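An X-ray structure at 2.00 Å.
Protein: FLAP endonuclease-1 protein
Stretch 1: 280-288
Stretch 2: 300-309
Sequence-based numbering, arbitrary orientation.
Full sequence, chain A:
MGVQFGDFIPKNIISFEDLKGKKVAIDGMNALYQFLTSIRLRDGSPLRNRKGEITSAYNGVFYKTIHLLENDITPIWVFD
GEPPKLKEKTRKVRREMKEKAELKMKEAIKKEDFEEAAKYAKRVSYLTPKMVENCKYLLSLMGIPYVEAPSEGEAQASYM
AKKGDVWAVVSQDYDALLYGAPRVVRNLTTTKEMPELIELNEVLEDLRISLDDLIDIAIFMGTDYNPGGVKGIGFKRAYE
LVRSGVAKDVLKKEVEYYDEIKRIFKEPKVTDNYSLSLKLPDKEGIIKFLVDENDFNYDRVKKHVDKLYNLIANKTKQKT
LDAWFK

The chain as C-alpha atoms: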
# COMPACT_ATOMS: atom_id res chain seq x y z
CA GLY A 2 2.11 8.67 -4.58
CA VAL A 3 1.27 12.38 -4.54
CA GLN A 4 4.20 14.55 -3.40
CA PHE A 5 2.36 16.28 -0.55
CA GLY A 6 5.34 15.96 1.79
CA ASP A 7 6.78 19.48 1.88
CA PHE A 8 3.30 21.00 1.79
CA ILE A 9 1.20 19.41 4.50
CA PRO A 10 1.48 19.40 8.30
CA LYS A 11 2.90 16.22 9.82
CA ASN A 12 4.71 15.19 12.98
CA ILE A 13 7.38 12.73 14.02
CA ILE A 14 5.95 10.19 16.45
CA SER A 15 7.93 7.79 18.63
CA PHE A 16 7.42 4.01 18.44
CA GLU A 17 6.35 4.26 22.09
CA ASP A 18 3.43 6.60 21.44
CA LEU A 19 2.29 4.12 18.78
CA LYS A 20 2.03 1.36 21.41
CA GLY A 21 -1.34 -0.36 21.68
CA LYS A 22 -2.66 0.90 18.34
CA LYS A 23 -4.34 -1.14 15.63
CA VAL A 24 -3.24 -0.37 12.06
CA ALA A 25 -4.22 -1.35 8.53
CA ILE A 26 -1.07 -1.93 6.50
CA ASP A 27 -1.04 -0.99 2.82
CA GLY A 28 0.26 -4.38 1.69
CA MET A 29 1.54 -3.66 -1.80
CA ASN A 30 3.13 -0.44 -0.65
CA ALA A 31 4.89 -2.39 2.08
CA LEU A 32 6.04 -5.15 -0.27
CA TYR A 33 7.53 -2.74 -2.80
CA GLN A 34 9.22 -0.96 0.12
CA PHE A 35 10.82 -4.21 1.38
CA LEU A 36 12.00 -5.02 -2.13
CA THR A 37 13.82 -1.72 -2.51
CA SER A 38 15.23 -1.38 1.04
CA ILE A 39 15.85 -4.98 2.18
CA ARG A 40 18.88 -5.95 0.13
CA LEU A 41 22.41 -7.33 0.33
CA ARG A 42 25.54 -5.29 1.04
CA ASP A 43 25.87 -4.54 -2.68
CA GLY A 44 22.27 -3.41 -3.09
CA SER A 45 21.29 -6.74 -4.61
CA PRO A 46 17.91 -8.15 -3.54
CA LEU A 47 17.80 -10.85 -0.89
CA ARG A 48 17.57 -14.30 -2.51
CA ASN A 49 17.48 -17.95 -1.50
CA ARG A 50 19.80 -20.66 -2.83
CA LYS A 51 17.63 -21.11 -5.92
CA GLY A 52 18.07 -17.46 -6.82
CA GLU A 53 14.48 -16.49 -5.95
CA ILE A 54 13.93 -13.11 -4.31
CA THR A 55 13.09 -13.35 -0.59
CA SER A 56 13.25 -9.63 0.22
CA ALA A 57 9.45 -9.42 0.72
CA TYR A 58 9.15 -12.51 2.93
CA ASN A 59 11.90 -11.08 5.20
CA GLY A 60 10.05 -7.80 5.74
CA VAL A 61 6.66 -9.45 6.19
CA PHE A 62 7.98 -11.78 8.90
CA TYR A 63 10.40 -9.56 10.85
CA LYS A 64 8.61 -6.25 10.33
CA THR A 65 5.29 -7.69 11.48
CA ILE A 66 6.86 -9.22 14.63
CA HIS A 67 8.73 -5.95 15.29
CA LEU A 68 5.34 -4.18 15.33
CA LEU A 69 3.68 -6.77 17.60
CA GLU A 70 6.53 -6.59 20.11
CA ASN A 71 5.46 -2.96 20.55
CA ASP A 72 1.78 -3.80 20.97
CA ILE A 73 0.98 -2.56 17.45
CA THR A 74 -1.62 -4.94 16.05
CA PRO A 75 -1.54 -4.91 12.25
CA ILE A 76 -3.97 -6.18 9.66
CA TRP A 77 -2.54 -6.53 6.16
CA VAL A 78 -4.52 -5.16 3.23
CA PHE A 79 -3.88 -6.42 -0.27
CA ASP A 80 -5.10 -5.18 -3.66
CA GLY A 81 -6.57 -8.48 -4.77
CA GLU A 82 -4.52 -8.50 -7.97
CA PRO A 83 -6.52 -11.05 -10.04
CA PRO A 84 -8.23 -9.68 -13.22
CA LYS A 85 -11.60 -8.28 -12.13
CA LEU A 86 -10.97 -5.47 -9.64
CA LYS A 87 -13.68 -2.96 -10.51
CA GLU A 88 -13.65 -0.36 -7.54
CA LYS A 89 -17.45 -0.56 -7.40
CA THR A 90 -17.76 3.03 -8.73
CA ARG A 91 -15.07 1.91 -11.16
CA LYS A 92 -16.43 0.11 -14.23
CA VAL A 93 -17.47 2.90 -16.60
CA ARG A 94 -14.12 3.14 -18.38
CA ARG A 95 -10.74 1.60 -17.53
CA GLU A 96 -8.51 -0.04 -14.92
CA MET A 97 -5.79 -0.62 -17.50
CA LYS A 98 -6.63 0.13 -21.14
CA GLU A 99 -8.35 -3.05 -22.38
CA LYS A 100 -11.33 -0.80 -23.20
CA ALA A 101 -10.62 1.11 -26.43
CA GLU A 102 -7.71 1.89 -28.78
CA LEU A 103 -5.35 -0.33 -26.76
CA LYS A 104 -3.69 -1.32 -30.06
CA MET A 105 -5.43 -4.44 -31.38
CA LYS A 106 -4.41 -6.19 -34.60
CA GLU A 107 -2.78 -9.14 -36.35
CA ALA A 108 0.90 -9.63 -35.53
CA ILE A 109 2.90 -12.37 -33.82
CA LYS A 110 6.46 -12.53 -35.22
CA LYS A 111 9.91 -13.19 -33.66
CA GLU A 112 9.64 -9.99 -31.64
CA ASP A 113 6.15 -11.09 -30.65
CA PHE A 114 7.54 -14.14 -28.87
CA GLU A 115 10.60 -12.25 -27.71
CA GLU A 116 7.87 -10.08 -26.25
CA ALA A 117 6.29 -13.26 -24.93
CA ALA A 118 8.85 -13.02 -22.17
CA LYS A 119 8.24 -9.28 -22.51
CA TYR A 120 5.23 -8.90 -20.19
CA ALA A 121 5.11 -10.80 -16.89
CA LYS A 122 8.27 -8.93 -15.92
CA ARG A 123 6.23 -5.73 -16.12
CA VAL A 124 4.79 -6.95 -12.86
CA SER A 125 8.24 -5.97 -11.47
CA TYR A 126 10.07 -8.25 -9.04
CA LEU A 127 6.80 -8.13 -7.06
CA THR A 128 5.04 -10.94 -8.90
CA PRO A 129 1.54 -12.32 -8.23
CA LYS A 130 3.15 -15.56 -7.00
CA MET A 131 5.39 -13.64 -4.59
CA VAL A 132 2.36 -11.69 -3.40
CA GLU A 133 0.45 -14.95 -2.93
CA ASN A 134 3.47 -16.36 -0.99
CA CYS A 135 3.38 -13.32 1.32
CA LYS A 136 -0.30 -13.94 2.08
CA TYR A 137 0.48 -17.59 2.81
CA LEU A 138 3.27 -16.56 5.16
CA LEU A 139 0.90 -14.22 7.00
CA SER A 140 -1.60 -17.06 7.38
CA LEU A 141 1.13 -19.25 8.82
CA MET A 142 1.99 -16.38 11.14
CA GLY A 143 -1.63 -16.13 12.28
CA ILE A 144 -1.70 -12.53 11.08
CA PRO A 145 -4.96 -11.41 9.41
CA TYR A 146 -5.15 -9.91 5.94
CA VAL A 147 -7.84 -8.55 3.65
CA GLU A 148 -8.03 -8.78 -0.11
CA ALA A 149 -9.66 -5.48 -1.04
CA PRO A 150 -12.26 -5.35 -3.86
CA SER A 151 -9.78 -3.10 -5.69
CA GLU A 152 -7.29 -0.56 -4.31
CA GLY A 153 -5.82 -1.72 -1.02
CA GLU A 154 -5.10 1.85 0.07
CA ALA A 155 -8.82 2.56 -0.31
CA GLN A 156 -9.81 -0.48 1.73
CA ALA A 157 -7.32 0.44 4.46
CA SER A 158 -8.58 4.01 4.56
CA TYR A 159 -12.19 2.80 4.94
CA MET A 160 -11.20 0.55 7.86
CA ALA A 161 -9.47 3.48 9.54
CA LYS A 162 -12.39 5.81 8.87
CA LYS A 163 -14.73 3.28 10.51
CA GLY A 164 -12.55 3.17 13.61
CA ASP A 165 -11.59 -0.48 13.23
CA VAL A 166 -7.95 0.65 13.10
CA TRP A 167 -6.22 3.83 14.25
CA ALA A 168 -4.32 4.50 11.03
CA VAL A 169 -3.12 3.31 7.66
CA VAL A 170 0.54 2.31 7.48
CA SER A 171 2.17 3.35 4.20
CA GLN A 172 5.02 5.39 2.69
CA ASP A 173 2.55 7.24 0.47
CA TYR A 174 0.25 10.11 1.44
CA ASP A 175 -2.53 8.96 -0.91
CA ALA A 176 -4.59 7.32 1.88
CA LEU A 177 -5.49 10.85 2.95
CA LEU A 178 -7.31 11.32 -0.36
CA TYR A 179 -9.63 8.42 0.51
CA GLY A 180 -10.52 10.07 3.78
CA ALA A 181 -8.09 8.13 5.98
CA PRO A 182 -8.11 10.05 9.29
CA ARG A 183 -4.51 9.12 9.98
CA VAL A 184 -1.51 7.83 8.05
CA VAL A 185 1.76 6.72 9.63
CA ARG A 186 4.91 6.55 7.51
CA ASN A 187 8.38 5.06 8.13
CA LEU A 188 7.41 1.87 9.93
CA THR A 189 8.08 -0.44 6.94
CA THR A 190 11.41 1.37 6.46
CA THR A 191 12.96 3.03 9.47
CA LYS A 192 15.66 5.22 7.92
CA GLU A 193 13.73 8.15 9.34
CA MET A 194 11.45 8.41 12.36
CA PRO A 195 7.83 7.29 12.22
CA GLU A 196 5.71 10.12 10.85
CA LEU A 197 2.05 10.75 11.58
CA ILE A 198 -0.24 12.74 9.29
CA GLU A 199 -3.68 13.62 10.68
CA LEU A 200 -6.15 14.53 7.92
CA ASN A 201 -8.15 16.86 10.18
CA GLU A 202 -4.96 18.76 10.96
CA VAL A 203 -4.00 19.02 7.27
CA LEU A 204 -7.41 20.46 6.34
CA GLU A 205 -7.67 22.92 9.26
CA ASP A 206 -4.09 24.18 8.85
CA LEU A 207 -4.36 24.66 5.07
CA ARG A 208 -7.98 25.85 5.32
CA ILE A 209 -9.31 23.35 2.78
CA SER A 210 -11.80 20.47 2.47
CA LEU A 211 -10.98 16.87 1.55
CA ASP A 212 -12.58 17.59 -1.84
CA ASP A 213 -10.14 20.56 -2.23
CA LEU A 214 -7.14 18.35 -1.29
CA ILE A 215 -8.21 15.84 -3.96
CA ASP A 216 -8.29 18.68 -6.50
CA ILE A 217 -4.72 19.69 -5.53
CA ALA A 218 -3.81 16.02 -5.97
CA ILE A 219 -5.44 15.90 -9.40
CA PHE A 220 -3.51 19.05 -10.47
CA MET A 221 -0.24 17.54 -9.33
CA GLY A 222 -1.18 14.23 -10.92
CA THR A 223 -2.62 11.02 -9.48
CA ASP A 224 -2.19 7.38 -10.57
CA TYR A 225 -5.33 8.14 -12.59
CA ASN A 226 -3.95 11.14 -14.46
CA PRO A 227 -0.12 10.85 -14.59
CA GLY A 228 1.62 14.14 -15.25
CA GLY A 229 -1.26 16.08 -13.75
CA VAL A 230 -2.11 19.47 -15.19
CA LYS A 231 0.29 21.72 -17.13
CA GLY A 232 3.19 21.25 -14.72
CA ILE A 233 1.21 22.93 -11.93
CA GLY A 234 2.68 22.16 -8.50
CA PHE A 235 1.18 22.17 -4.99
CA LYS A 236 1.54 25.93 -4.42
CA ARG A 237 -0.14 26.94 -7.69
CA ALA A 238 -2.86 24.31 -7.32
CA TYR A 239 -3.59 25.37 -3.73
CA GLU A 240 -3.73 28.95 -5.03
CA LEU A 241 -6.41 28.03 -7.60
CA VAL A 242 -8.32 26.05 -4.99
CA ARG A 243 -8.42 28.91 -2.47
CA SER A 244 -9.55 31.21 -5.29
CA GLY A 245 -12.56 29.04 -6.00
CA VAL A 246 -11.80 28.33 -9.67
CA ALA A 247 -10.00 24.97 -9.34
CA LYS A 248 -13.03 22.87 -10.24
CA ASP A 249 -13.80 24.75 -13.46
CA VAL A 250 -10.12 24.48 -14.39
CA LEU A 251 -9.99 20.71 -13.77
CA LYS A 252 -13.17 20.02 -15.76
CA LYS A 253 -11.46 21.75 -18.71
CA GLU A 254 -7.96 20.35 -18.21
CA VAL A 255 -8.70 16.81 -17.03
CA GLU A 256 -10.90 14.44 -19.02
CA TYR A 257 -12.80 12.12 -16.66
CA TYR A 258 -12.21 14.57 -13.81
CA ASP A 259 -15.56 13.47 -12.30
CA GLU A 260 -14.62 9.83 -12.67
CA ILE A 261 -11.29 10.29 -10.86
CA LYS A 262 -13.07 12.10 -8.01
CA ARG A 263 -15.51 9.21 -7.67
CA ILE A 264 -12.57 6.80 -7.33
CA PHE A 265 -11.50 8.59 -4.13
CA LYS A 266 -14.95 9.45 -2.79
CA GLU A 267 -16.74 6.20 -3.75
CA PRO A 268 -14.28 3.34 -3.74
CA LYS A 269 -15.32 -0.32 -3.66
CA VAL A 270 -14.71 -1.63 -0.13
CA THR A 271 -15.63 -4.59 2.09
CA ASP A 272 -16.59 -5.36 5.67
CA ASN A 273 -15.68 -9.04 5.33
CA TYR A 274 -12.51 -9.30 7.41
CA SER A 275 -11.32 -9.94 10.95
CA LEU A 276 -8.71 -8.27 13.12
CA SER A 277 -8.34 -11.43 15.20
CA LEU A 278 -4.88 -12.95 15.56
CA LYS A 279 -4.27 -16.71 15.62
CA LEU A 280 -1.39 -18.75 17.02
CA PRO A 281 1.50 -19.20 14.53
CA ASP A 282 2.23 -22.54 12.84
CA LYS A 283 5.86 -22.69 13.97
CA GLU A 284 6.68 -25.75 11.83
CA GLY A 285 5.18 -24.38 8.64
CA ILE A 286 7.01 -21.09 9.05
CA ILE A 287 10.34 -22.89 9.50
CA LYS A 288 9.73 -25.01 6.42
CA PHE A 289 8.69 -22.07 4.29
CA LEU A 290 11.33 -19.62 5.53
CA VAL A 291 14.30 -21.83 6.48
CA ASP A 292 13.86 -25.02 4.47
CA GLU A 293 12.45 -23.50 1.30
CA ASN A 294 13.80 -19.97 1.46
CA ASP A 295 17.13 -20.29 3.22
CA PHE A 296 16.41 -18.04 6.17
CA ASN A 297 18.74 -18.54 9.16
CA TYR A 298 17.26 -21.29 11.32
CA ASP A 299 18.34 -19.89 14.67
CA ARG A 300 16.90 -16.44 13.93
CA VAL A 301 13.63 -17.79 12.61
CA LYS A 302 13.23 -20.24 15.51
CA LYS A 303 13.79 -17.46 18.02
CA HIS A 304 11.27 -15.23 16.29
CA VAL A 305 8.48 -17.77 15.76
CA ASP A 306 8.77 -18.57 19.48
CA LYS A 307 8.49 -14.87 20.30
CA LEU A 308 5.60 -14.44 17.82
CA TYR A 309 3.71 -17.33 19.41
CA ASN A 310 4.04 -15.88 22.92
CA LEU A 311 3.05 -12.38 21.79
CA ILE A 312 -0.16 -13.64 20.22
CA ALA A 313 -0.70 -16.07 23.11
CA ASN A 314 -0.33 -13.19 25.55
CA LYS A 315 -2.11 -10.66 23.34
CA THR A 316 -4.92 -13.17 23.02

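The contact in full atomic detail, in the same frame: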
# COMPACT_ATOMS: atom_id res chain seq x y z
N LEU A 280 -2.72 -18.27 16.67
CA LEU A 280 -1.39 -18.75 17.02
C LEU A 280 -0.63 -19.15 15.76
O LEU A 280 -1.20 -19.73 14.84
CB LEU A 280 -1.49 -19.92 18.00
CG LEU A 280 -2.05 -19.45 19.34
CD1 LEU A 280 -2.41 -20.65 20.22
CD2 LEU A 280 -1.02 -18.56 20.02
N PRO A 281 0.68 -18.85 15.71
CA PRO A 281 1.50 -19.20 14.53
C PRO A 281 1.85 -20.69 14.39
O PRO A 281 2.10 -21.38 15.38
CB PRO A 281 2.75 -18.35 14.70
CG PRO A 281 2.86 -18.12 16.18
CD PRO A 281 1.46 -18.16 16.75
N ASP A 282 1.87 -21.16 13.14
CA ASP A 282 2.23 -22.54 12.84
C ASP A 282 3.75 -22.51 12.74
O ASP A 282 4.31 -22.27 11.66
CB ASP A 282 1.59 -22.97 11.50
CG ASP A 282 2.10 -24.32 11.01
OD1 ASP A 282 2.94 -24.96 11.70
OD2 ASP A 282 1.66 -24.75 9.91
N LYS A 283 4.41 -22.72 13.88
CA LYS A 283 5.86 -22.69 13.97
C LYS A 283 6.57 -23.57 12.95
O LYS A 283 7.54 -23.13 12.34
CB LYS A 283 6.31 -23.10 15.38
CG LYS A 283 5.87 -22.14 16.49
CD LYS A 283 6.52 -22.51 17.82
CE LYS A 283 6.43 -21.35 18.82
NZ LYS A 283 6.87 -21.75 20.20
N GLU A 284 6.08 -24.79 12.76
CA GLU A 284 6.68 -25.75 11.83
C GLU A 284 6.58 -25.30 10.38
O GLU A 284 7.55 -25.40 9.62
CB GLU A 284 6.00 -27.12 11.99
CG GLU A 284 6.29 -27.83 13.31
CD GLU A 284 5.60 -27.18 14.49
OE1 GLU A 284 4.42 -26.81 14.34
OE2 GLU A 284 6.24 -27.03 15.55
N GLY A 285 5.40 -24.83 10.00
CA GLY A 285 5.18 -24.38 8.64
C GLY A 285 6.02 -23.17 8.30
O GLY A 285 6.49 -23.03 7.18
N ILE A 286 6.20 -22.28 9.27
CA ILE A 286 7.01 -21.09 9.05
C ILE A 286 8.47 -21.48 8.83
O ILE A 286 9.13 -20.97 7.91
CB ILE A 286 6.91 -20.10 10.25
CG1 ILE A 286 5.50 -19.46 10.26
CG2 ILE A 286 7.98 -19.04 10.15
CD1 ILE A 286 5.12 -18.77 11.54
N ILE A 287 8.96 -22.41 9.64
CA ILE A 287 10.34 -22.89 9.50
C ILE A 287 10.57 -23.52 8.12
O ILE A 287 11.57 -23.25 7.45
CB ILE A 287 10.67 -23.96 10.58
CG1 ILE A 287 10.66 -23.29 11.96
CG2 ILE A 287 12.01 -24.63 10.28
CD1 ILE A 287 11.56 -23.95 13.00
N LYS A 288 9.63 -24.36 7.70
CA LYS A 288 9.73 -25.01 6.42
C LYS A 288 9.72 -24.01 5.29
O LYS A 288 10.52 -24.09 4.36
CB LYS A 288 8.59 -26.00 6.24
CG LYS A 288 8.63 -26.75 4.92
CD LYS A 288 7.29 -27.38 4.58
CE LYS A 288 7.36 -28.08 3.23
NZ LYS A 288 6.22 -29.03 3.04
N ARG A 300 17.67 -17.68 13.90
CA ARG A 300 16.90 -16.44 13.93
C ARG A 300 15.42 -16.68 13.77
O ARG A 300 14.61 -16.12 14.50
CB ARG A 300 17.39 -15.48 12.83
CG ARG A 300 16.88 -14.07 12.99
CD ARG A 300 17.46 -13.15 11.92
NE ARG A 300 18.81 -12.69 12.27
CZ ARG A 300 19.92 -13.14 11.70
NH1 ARG A 300 19.86 -14.06 10.74
NH2 ARG A 300 21.10 -12.66 12.08
N VAL A 301 15.04 -17.52 12.81
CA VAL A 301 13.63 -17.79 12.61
C VAL A 301 13.04 -18.49 13.84
O VAL A 301 12.00 -18.08 14.34
CB VAL A 301 13.40 -18.64 11.32
CG1 VAL A 301 11.89 -18.89 11.11
CG2 VAL A 301 13.97 -17.89 10.10
N LYS A 302 13.72 -19.52 14.33
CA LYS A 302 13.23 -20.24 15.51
C LYS A 302 12.95 -19.28 16.65
O LYS A 302 11.87 -19.29 17.25
CB LYS A 302 14.27 -21.28 15.96
CG LYS A 302 13.92 -21.98 17.27
CD LYS A 302 12.68 -22.84 17.10
CE LYS A 302 12.21 -23.45 18.42
NZ LYS A 302 10.71 -23.56 18.47
N LYS A 303 13.92 -18.43 16.94
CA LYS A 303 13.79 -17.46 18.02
C LYS A 303 12.58 -16.55 17.80
O LYS A 303 11.84 -16.25 18.74
CB LYS A 303 15.06 -16.63 18.12
CG LYS A 303 15.06 -15.64 19.27
CD LYS A 303 16.25 -14.71 19.17
CE LYS A 303 17.08 -14.77 20.43
NZ LYS A 303 16.30 -14.31 21.62
N HIS A 304 12.38 -16.12 16.56
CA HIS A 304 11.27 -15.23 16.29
C HIS A 304 9.90 -15.87 16.28
O HIS A 304 8.94 -15.25 16.73
CB HIS A 304 11.52 -14.46 15.00
CG HIS A 304 12.56 -13.40 15.15
ND1 HIS A 304 12.25 -12.10 15.49
CD2 HIS A 304 13.91 -13.46 15.10
CE1 HIS A 304 13.36 -11.41 15.63
NE2 HIS A 304 14.38 -12.21 15.39
N VAL A 305 9.79 -17.11 15.78
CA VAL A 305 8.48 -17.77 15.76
C VAL A 305 8.07 -18.07 17.20
O VAL A 305 6.88 -18.10 17.53
CB VAL A 305 8.47 -19.08 14.91
CG1 VAL A 305 8.88 -18.77 13.47
CG2 VAL A 305 9.41 -20.12 15.51
N ASP A 306 9.05 -18.30 18.07
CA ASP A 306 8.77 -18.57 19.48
C ASP A 306 8.28 -17.27 20.13
O ASP A 306 7.35 -17.27 20.94
CB ASP A 306 10.03 -19.08 20.19
CG ASP A 306 10.32 -20.55 19.88
OD1 ASP A 306 9.42 -21.25 19.36
OD2 ASP A 306 11.46 -21.01 20.14
N LYS A 307 8.89 -16.16 19.76
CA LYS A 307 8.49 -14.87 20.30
C LYS A 307 7.12 -14.49 19.73
O LYS A 307 6.28 -13.94 20.44
CB LYS A 307 9.51 -13.79 19.92
CG LYS A 307 10.94 -14.11 20.32
CD LYS A 307 11.73 -12.85 20.63
CE LYS A 307 13.01 -12.79 19.82
NZ LYS A 307 12.73 -13.09 18.39
N LEU A 308 6.89 -14.77 18.45
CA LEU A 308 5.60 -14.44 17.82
C LEU A 308 4.48 -15.21 18.50
O LEU A 308 3.43 -14.66 18.80
CB LEU A 308 5.60 -14.76 16.31
CG LEU A 308 4.21 -14.71 15.63
CD1 LEU A 308 3.63 -13.29 15.69
CD2 LEU A 308 4.34 -15.17 14.18
N TYR A 309 4.71 -16.49 18.75
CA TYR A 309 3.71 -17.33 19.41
C TYR A 309 3.31 -16.76 20.78
O TYR A 309 2.13 -16.63 21.09
CB TYR A 309 4.29 -18.74 19.59
CG TYR A 309 3.30 -19.77 20.10
CD1 TYR A 309 3.10 -19.96 21.47
CD2 TYR A 309 2.57 -20.56 19.20
CE1 TYR A 309 2.19 -20.90 21.94
CE2 TYR A 309 1.65 -21.52 19.67
CZ TYR A 309 1.48 -21.68 21.03
OH TYR A 309 0.59 -22.62 21.49
O HOH W 1 6.71 -19.73 21.97

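The contact pairs a short loop and the first helical turns of 283-288 with the helix that runs through 300-309. The two helices run roughly antiparallel, at 150° between their N-to-C directions, and their axes come no closer than 10.1 Å. The register advances in opposite senses: Pro 281 lies beside Tyr 309, Lys 283 beside Val 305, and Ile 287 beside Val 301. Asp 282, at the N-cap, turns away from the partner and spends its carboxylate on its own helix, OD1 accepting from Gly 285 N at 3.0 Å; this satisfies an amide that the first turn leaves without a backbone acceptor.

The apolar pairings follow that register. Ile 286 CG2 reaches Val 305 CG1 at 3.5 Å and Val 301 CG1 at 4.0 Å, so one branched side chain bridges residues one helical turn apart. Pro 281 CB packs on Leu 308 CD2 (3.6 Å), while Pro 281 CG comes within 3.4 Å of Tyr 309 CA, bringing the rigid ring against the helix backbone. Leu 280 covers one face of the Tyr 309 ring: its CD2 stands 4.1 Å from the ring centroid, only 13° off the normal, a CH-pi contact.

The side chain of Lys 283, nearly extended beyond an m chi1, sits as a knob among Lys 302, Val 305, Asp 306 and Tyr 309. The aliphatic portion packs, with CE 3.5 Å from Tyr 309 CB, and carries the ammonium to Asp 306, where NZ donates to OD1 at 2.7 Å in a salt bridge. Lys 302 NZ binds the same OD1 at 2.8 Å from within its own helix. The shared carboxylate oxygen thus offsets two like charges, Lys 283 NZ and Lys 302 NZ, 4.6 Å apart. A water accepts from Lys 283 NZ and donates to Asp 306 O, both at 2.7 Å, linking them again.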